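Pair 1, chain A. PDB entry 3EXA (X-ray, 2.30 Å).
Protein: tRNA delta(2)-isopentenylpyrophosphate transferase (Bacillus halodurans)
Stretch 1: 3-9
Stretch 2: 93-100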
# COMPACT_ATOMS: atom_id res chain seq x y z
N GLU A 3 6.02 7.93 -31.17
CA GLU A 3 4.84 8.77 -31.39
C GLU A 3 5.27 10.22 -31.16
O GLU A 3 5.98 10.52 -30.20
CB GLU A 3 3.73 8.44 -30.38
CG GLU A 3 2.87 7.23 -30.70
CD GLU A 3 1.86 6.93 -29.60
OE1 GLU A 3 1.27 7.88 -29.04
OE2 GLU A 3 1.63 5.74 -29.29
N LYS A 4 4.82 11.11 -32.05
CA LYS A 4 5.15 12.53 -31.98
C LYS A 4 4.16 13.29 -31.11
O LYS A 4 2.95 13.05 -31.17
CB LYS A 4 5.13 13.14 -33.39
CG LYS A 4 6.18 12.59 -34.33
CD LYS A 4 6.04 13.22 -35.70
CE LYS A 4 7.02 12.60 -36.68
NZ LYS A 4 6.81 13.08 -38.08
N LEU A 5 4.67 14.23 -30.31
CA LEU A 5 3.82 15.02 -29.43
C LEU A 5 4.32 16.45 -29.27
O LEU A 5 5.46 16.67 -28.84
CB LEU A 5 3.74 14.36 -28.06
CG LEU A 5 3.08 15.15 -26.94
CD1 LEU A 5 1.69 15.62 -27.36
CD2 LEU A 5 3.00 14.26 -25.72
N VAL A 6 3.48 17.41 -29.60
CA VAL A 6 3.85 18.82 -29.46
C VAL A 6 3.22 19.37 -28.19
O VAL A 6 2.02 19.18 -27.96
CB VAL A 6 3.35 19.68 -30.65
CG1 VAL A 6 3.73 21.14 -30.42
CG2 VAL A 6 3.96 19.18 -31.97
N ALA A 7 4.01 20.03 -27.35
CA ALA A 7 3.47 20.61 -26.12
C ALA A 7 3.66 22.12 -26.13
O ALA A 7 4.73 22.62 -26.47
CB ALA A 7 4.15 20.01 -24.90
N ILE A 8 2.59 22.84 -25.80
CA ILE A 8 2.63 24.30 -25.75
C ILE A 8 2.29 24.65 -24.31
O ILE A 8 1.16 24.46 -23.86
CB ILE A 8 1.59 24.93 -26.69
CG1 ILE A 8 1.82 24.46 -28.12
CG2 ILE A 8 1.67 26.45 -26.62
CD1 ILE A 8 0.78 24.94 -29.09
N VAL A 9 3.28 25.15 -23.59
CA VAL A 9 3.13 25.50 -22.19
C VAL A 9 3.39 26.99 -22.00
O VAL A 9 3.94 27.65 -22.88
CB VAL A 9 4.14 24.74 -21.37
CG1 VAL A 9 4.02 23.24 -21.67
CG2 VAL A 9 5.54 25.24 -21.71
N ARG A 93 -3.08 12.33 -37.48
CA ARG A 93 -3.02 13.71 -37.03
C ARG A 93 -1.92 13.86 -35.99
O ARG A 93 -1.44 12.87 -35.43
CB ARG A 93 -4.34 14.10 -36.37
CG ARG A 93 -5.56 13.86 -37.22
CD ARG A 93 -5.76 15.00 -38.17
NE ARG A 93 -7.04 14.91 -38.85
CZ ARG A 93 -8.22 15.03 -38.24
NH1 ARG A 93 -8.28 15.25 -36.94
NH2 ARG A 93 -9.34 14.96 -38.95
N LEU A 94 -1.54 15.11 -35.73
CA LEU A 94 -0.50 15.40 -34.75
C LEU A 94 -1.12 15.88 -33.43
O LEU A 94 -1.79 16.91 -33.40
CB LEU A 94 0.45 16.46 -35.30
CG LEU A 94 1.51 16.97 -34.34
CD1 LEU A 94 2.40 15.83 -33.88
CD2 LEU A 94 2.32 18.04 -35.03
N PRO A 95 -0.89 15.14 -32.34
CA PRO A 95 -1.43 15.51 -31.03
C PRO A 95 -0.73 16.70 -30.38
O PRO A 95 0.50 16.76 -30.31
CB PRO A 95 -1.27 14.23 -30.22
CG PRO A 95 0.01 13.69 -30.75
CD PRO A 95 -0.16 13.87 -32.25
N PHE A 96 -1.55 17.63 -29.89
CA PHE A 96 -1.10 18.85 -29.23
C PHE A 96 -1.54 18.90 -27.76
O PHE A 96 -2.74 18.85 -27.46
CB PHE A 96 -1.68 20.07 -29.98
CG PHE A 96 -0.85 20.55 -31.15
CD1 PHE A 96 0.05 21.60 -30.99
CD2 PHE A 96 -0.99 19.97 -32.40
CE1 PHE A 96 0.81 22.08 -32.06
CE2 PHE A 96 -0.23 20.44 -33.49
CZ PHE A 96 0.67 21.50 -33.31
N LEU A 97 -0.59 19.00 -26.84
CA LEU A 97 -0.89 19.11 -25.42
C LEU A 97 -0.71 20.59 -25.11
O LEU A 97 0.42 21.10 -25.09
CB LEU A 97 0.08 18.26 -24.58
CG LEU A 97 -0.17 18.18 -23.07
CD1 LEU A 97 -1.52 17.58 -22.78
CD2 LEU A 97 0.91 17.34 -22.43
N VAL A 98 -1.84 21.26 -24.87
CA VAL A 98 -1.87 22.70 -24.62
C VAL A 98 -2.30 23.15 -23.23
O VAL A 98 -3.25 22.61 -22.65
CB VAL A 98 -2.79 23.42 -25.65
CG1 VAL A 98 -2.77 24.94 -25.42
CG2 VAL A 98 -2.32 23.12 -27.05
N GLY A 99 -1.59 24.15 -22.71
CA GLY A 99 -1.87 24.71 -21.41
C GLY A 99 -1.68 23.71 -20.30
O GLY A 99 -0.96 22.73 -20.47
N GLY A 100 -2.32 23.97 -19.16
CA GLY A 100 -2.23 23.07 -18.01
C GLY A 100 -1.12 23.36 -17.03
O GLY A 100 -0.27 24.22 -17.26

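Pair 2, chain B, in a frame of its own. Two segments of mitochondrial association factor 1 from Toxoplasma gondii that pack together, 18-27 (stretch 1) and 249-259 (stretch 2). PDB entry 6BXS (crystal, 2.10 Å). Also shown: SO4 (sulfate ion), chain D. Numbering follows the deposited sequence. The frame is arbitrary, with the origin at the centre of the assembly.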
# COMPACT_ATOMS: atom_id res chain seq x y z
N ASP B 18 13.36 -6.94 16.07
CA ASP B 18 12.56 -7.86 16.88
C ASP B 18 11.07 -7.56 16.80
O ASP B 18 10.35 -7.69 17.79
CB ASP B 18 13.01 -7.82 18.35
CG ASP B 18 14.48 -8.14 18.52
OD1 ASP B 18 14.95 -9.11 17.88
OD2 ASP B 18 15.17 -7.43 19.28
N ARG B 19 10.60 -7.17 15.62
CA ARG B 19 9.18 -6.93 15.40
C ARG B 19 8.46 -8.20 14.98
O ARG B 19 9.03 -9.04 14.28
CB ARG B 19 8.98 -5.85 14.34
CG ARG B 19 9.24 -4.44 14.82
CD ARG B 19 9.21 -3.43 13.68
NE ARG B 19 9.38 -2.06 14.15
CZ ARG B 19 10.54 -1.57 14.58
NH1 ARG B 19 11.63 -2.32 14.61
NH2 ARG B 19 10.61 -0.31 14.99
N ASN B 20 7.21 -8.35 15.41
CA ASN B 20 6.34 -9.39 14.89
C ASN B 20 5.72 -8.95 13.57
O ASN B 20 5.18 -7.85 13.46
CB ASN B 20 5.23 -9.73 15.89
CG ASN B 20 5.68 -10.70 16.96
OD1 ASN B 20 6.69 -11.39 16.82
ND2 ASN B 20 4.91 -10.77 18.04
N VAL B 21 5.80 -9.82 12.56
CA VAL B 21 5.13 -9.59 11.29
C VAL B 21 4.10 -10.69 11.06
O VAL B 21 4.37 -11.87 11.30
CB VAL B 21 6.13 -9.57 10.11
CG1 VAL B 21 5.41 -9.29 8.81
CG2 VAL B 21 7.22 -8.54 10.36
N ILE B 22 2.92 -10.29 10.60
CA ILE B 22 1.86 -11.24 10.29
C ILE B 22 1.90 -11.63 8.82
O ILE B 22 1.99 -10.77 7.94
CB ILE B 22 0.47 -10.65 10.62
CG1 ILE B 22 0.28 -10.57 12.13
CG2 ILE B 22 -0.64 -11.50 10.01
CD1 ILE B 22 -0.81 -9.62 12.56
N PHE B 23 1.83 -12.93 8.56
CA PHE B 23 1.71 -13.45 7.20
C PHE B 23 0.44 -14.30 7.10
O PHE B 23 0.44 -15.46 7.50
CB PHE B 23 2.93 -14.28 6.82
CG PHE B 23 4.22 -13.53 6.91
CD1 PHE B 23 4.93 -13.48 8.10
CD2 PHE B 23 4.73 -12.87 5.80
CE1 PHE B 23 6.12 -12.79 8.19
CE2 PHE B 23 5.92 -12.18 5.89
CZ PHE B 23 6.62 -12.14 7.08
N PHE B 24 -0.62 -13.70 6.59
CA PHE B 24 -1.90 -14.39 6.48
C PHE B 24 -1.78 -15.62 5.60
O PHE B 24 -1.12 -15.59 4.56
CB PHE B 24 -2.98 -13.46 5.93
CG PHE B 24 -3.45 -12.43 6.92
CD1 PHE B 24 -4.31 -12.78 7.95
CD2 PHE B 24 -3.05 -11.11 6.80
CE1 PHE B 24 -4.74 -11.83 8.85
CE2 PHE B 24 -3.48 -10.16 7.70
CZ PHE B 24 -4.33 -10.52 8.73
N GLY B 25 -2.40 -16.71 6.04
CA GLY B 25 -2.43 -17.94 5.27
C GLY B 25 -3.56 -17.88 4.27
O GLY B 25 -4.24 -16.85 4.17
N PRO B 26 -3.79 -18.98 3.53
CA PRO B 26 -4.82 -18.96 2.49
C PRO B 26 -6.22 -18.82 3.06
O PRO B 26 -6.55 -19.50 4.03
CB PRO B 26 -4.66 -20.33 1.80
CG PRO B 26 -3.50 -21.01 2.45
CD PRO B 26 -3.23 -20.32 3.74
N SER B 27 -7.03 -17.95 2.47
CA SER B 27 -8.44 -17.83 2.85
C SER B 27 -9.29 -18.74 1.98
O SER B 27 -8.76 -19.49 1.16
CB SER B 27 -8.90 -16.38 2.73
OG SER B 27 -8.83 -15.94 1.39
N ASP B 249 11.82 3.40 12.24
CA ASP B 249 11.65 2.73 13.54
C ASP B 249 10.20 2.82 14.02
O ASP B 249 9.93 3.31 15.11
CB ASP B 249 12.60 3.33 14.58
CG ASP B 249 12.63 2.55 15.89
OD1 ASP B 249 12.34 1.34 15.87
OD2 ASP B 249 12.94 3.15 16.93
N PRO B 250 9.25 2.37 13.18
CA PRO B 250 7.84 2.67 13.42
C PRO B 250 7.16 1.78 14.45
O PRO B 250 7.63 0.68 14.74
CB PRO B 250 7.22 2.46 12.04
CG PRO B 250 8.04 1.36 11.44
CD PRO B 250 9.44 1.53 11.98
N ARG B 251 6.05 2.27 15.00
CA ARG B 251 5.20 1.49 15.89
C ARG B 251 4.19 0.68 15.09
O ARG B 251 3.61 -0.28 15.60
CB ARG B 251 4.47 2.40 16.88
CG ARG B 251 5.38 3.22 17.78
CD ARG B 251 4.64 4.40 18.39
NE ARG B 251 4.02 5.24 17.37
CZ ARG B 251 3.36 6.37 17.61
NH1 ARG B 251 2.83 7.05 16.61
NH2 ARG B 251 3.23 6.82 18.85
N VAL B 252 3.99 1.07 13.83
CA VAL B 252 2.98 0.44 12.99
C VAL B 252 3.30 -1.04 12.79
O VAL B 252 4.45 -1.42 12.58
CB VAL B 252 2.87 1.15 11.61
CG1 VAL B 252 4.03 0.79 10.69
CG2 VAL B 252 1.55 0.81 10.94
N GLU B 253 2.26 -1.86 12.88
CA GLU B 253 2.38 -3.30 12.71
C GLU B 253 2.31 -3.68 11.24
O GLU B 253 1.46 -3.17 10.50
CB GLU B 253 1.28 -4.01 13.51
CG GLU B 253 1.08 -5.49 13.20
CD GLU B 253 -0.04 -6.11 14.01
OE1 GLU B 253 0.05 -6.10 15.26
OE2 GLU B 253 -1.02 -6.60 13.41
N LEU B 254 3.19 -4.58 10.81
CA LEU B 254 3.21 -5.04 9.42
C LEU B 254 2.41 -6.33 9.25
O LEU B 254 2.60 -7.30 9.99
CB LEU B 254 4.65 -5.27 8.95
CG LEU B 254 5.55 -4.04 8.81
CD1 LEU B 254 6.95 -4.47 8.38
CD2 LEU B 254 4.98 -3.05 7.81
N GLN B 255 1.52 -6.33 8.27
CA GLN B 255 0.78 -7.52 7.87
C GLN B 255 0.94 -7.73 6.37
O GLN B 255 0.86 -6.78 5.60
CB GLN B 255 -0.70 -7.39 8.22
CG GLN B 255 -0.98 -7.00 9.66
CD GLN B 255 -2.47 -6.84 9.93
OE1 GLN B 255 -3.29 -6.99 9.02
NE2 GLN B 255 -2.82 -6.55 11.17
N PHE B 256 1.17 -8.98 5.97
CA PHE B 256 1.28 -9.32 4.56
C PHE B 256 0.14 -10.23 4.12
O PHE B 256 -0.13 -11.26 4.74
CB PHE B 256 2.62 -9.99 4.27
CG PHE B 256 3.78 -9.03 4.24
CD1 PHE B 256 4.07 -8.32 3.09
CD2 PHE B 256 4.56 -8.83 5.36
CE1 PHE B 256 5.13 -7.43 3.06
CE2 PHE B 256 5.62 -7.94 5.34
CZ PHE B 256 5.90 -7.24 4.18
N MET B 257 -0.53 -9.84 3.04
CA MET B 257 -1.62 -10.61 2.48
C MET B 257 -1.08 -11.87 1.82
O MET B 257 0.13 -12.01 1.62
CB MET B 257 -2.41 -9.77 1.47
CG MET B 257 -2.95 -8.48 2.06
SD MET B 257 -3.57 -7.35 0.81
CE MET B 257 -4.93 -8.30 0.13
N TYR B 258 -1.98 -12.79 1.47
CA TYR B 258 -1.57 -14.10 0.98
C TYR B 258 -1.56 -14.20 -0.54
O TYR B 258 -2.45 -13.68 -1.21
CB TYR B 258 -2.49 -15.18 1.54
CG TYR B 258 -2.10 -16.58 1.09
CD1 TYR B 258 -1.11 -17.29 1.76
CD2 TYR B 258 -2.72 -17.18 0.01
CE1 TYR B 258 -0.76 -18.57 1.35
CE2 TYR B 258 -2.37 -18.45 -0.41
CZ TYR B 258 -1.39 -19.14 0.27
OH TYR B 258 -1.04 -20.41 -0.14
N GLU B 259 -0.53 -14.85 -1.06
CA GLU B 259 -0.53 -15.33 -2.43
C GLU B 259 0.10 -16.73 -2.43
O GLU B 259 0.99 -17.00 -1.62
CB GLU B 259 0.21 -14.37 -3.37
CG GLU B 259 1.58 -13.89 -2.88
CD GLU B 259 2.70 -14.85 -3.22
OE1 GLU B 259 2.57 -15.63 -4.18
OE2 GLU B 259 3.73 -14.81 -2.51
S SO4 D . 4.61 5.15 13.54
O1 SO4 D . 5.39 5.37 12.33
O2 SO4 D . 3.76 6.31 13.79
O3 SO4 D . 3.78 3.96 13.38
O4 SO4 D . 5.52 4.96 14.67
O HOH W 1 1.45 -14.00 3.58

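The sharpest difference lies at the position shared by A:Phe96 and B:Gln255, where side-chain centres fall 0.4 Å apart yet the chemistry differs. In pair 1 the site holds an aromatic ring: A:Val6 CB sits 4.0 Å from the centroid of the A:Phe96 ring, 22° off its normal, a CH-pi contact over one face, while A:Ile8 CD1 meets A:Phe96 CD1 at 3.9 Å near the ring plane. In pair 2 the side-chain centre of an amide residue falls at the same place, and the aromatic ring stands across from it, on B:Phe24, the counterpart of A:Ile8. B:Gln255 OE1 approaches B:Phe24 CE2 to 3.4 Å at the ring edge, and B:Gln255 CG packs 3.9 Å from B:Ile22 CD1. The amide's other end is held within its own stretch, by a hydrogen bond from B:Gln255 NE2 to B:Glu253 OE2 of 2.9 Å.

These substitutions rest on one backbone arrangement. Fourteen central residues superpose with an RMSD of 0.8 Å; in each pair two parallel strands approach to 4.7 Å, with signed crossing angles of -24° in pair 1 and -22° in pair 2. The register is the same: A:Val6 with A:Phe96 corresponds to B:Ile22 with B:Gln255, and A:Ala7 with A:Leu97 to B:Phe23 with B:Phe256. So is the hydrogen-bond ladder. A:Val6 N donates to A:Pro95 O (3.1 Å), A:Leu97 N to A:Val6 O (2.8 Å) and A:Ile8 N to A:Leu97 O (2.9 Å); the matching bonds run from B:Ile22 N to B:Leu254 O (3.1 Å), B:Phe256 N to B:Ile22 O (2.8 Å) and B:Phe24 N to B:Phe256 O (3.1 Å). Pair 1 adds a rung, A:Gly99 N to A:Ile8 O at 3.0 Å. At the corresponding place in pair 2, a water O lies 3.2 Å from B:Phe24 O and 3.1 Å from B:Met257 O, placed to donate to either, near where the direct bond is absent.

On the face bearing A:Ala7 and A:Leu97, packing is aliphatic: their CB atoms lie 4.4 Å apart, and A:Leu5 CD1 reaches A:Leu97 CB at 4.2 Å. Pair 2 places two phenylalanines there. The B:Phe23 and B:Phe256 rings are nearly parallel (8°) but slid apart, with centroids separated by 5.5 Å, so they barely overlap; B:Val21, matching A:Leu5, brings CG1 to 3.6 Å from B:Phe256 CD2.

Past the shared ladder, A:Gly99 has positive phi and no side chain, whereas its counterpart B:Tyr258 offers a ring face to B:Pro26, whose CB lies 4.0 Å from the ring centroid. At the other end of pair 2, B:Arg19 forms a salt bridge from NH2 to B:Asp249 OD1 (2.5 Å) and a hydrogen bond from NH2 to B:Pro250 O (3.2 Å). The buried surface is 745 Å² in pair 2 and 530 Å² in pair 1, for stretches of different length.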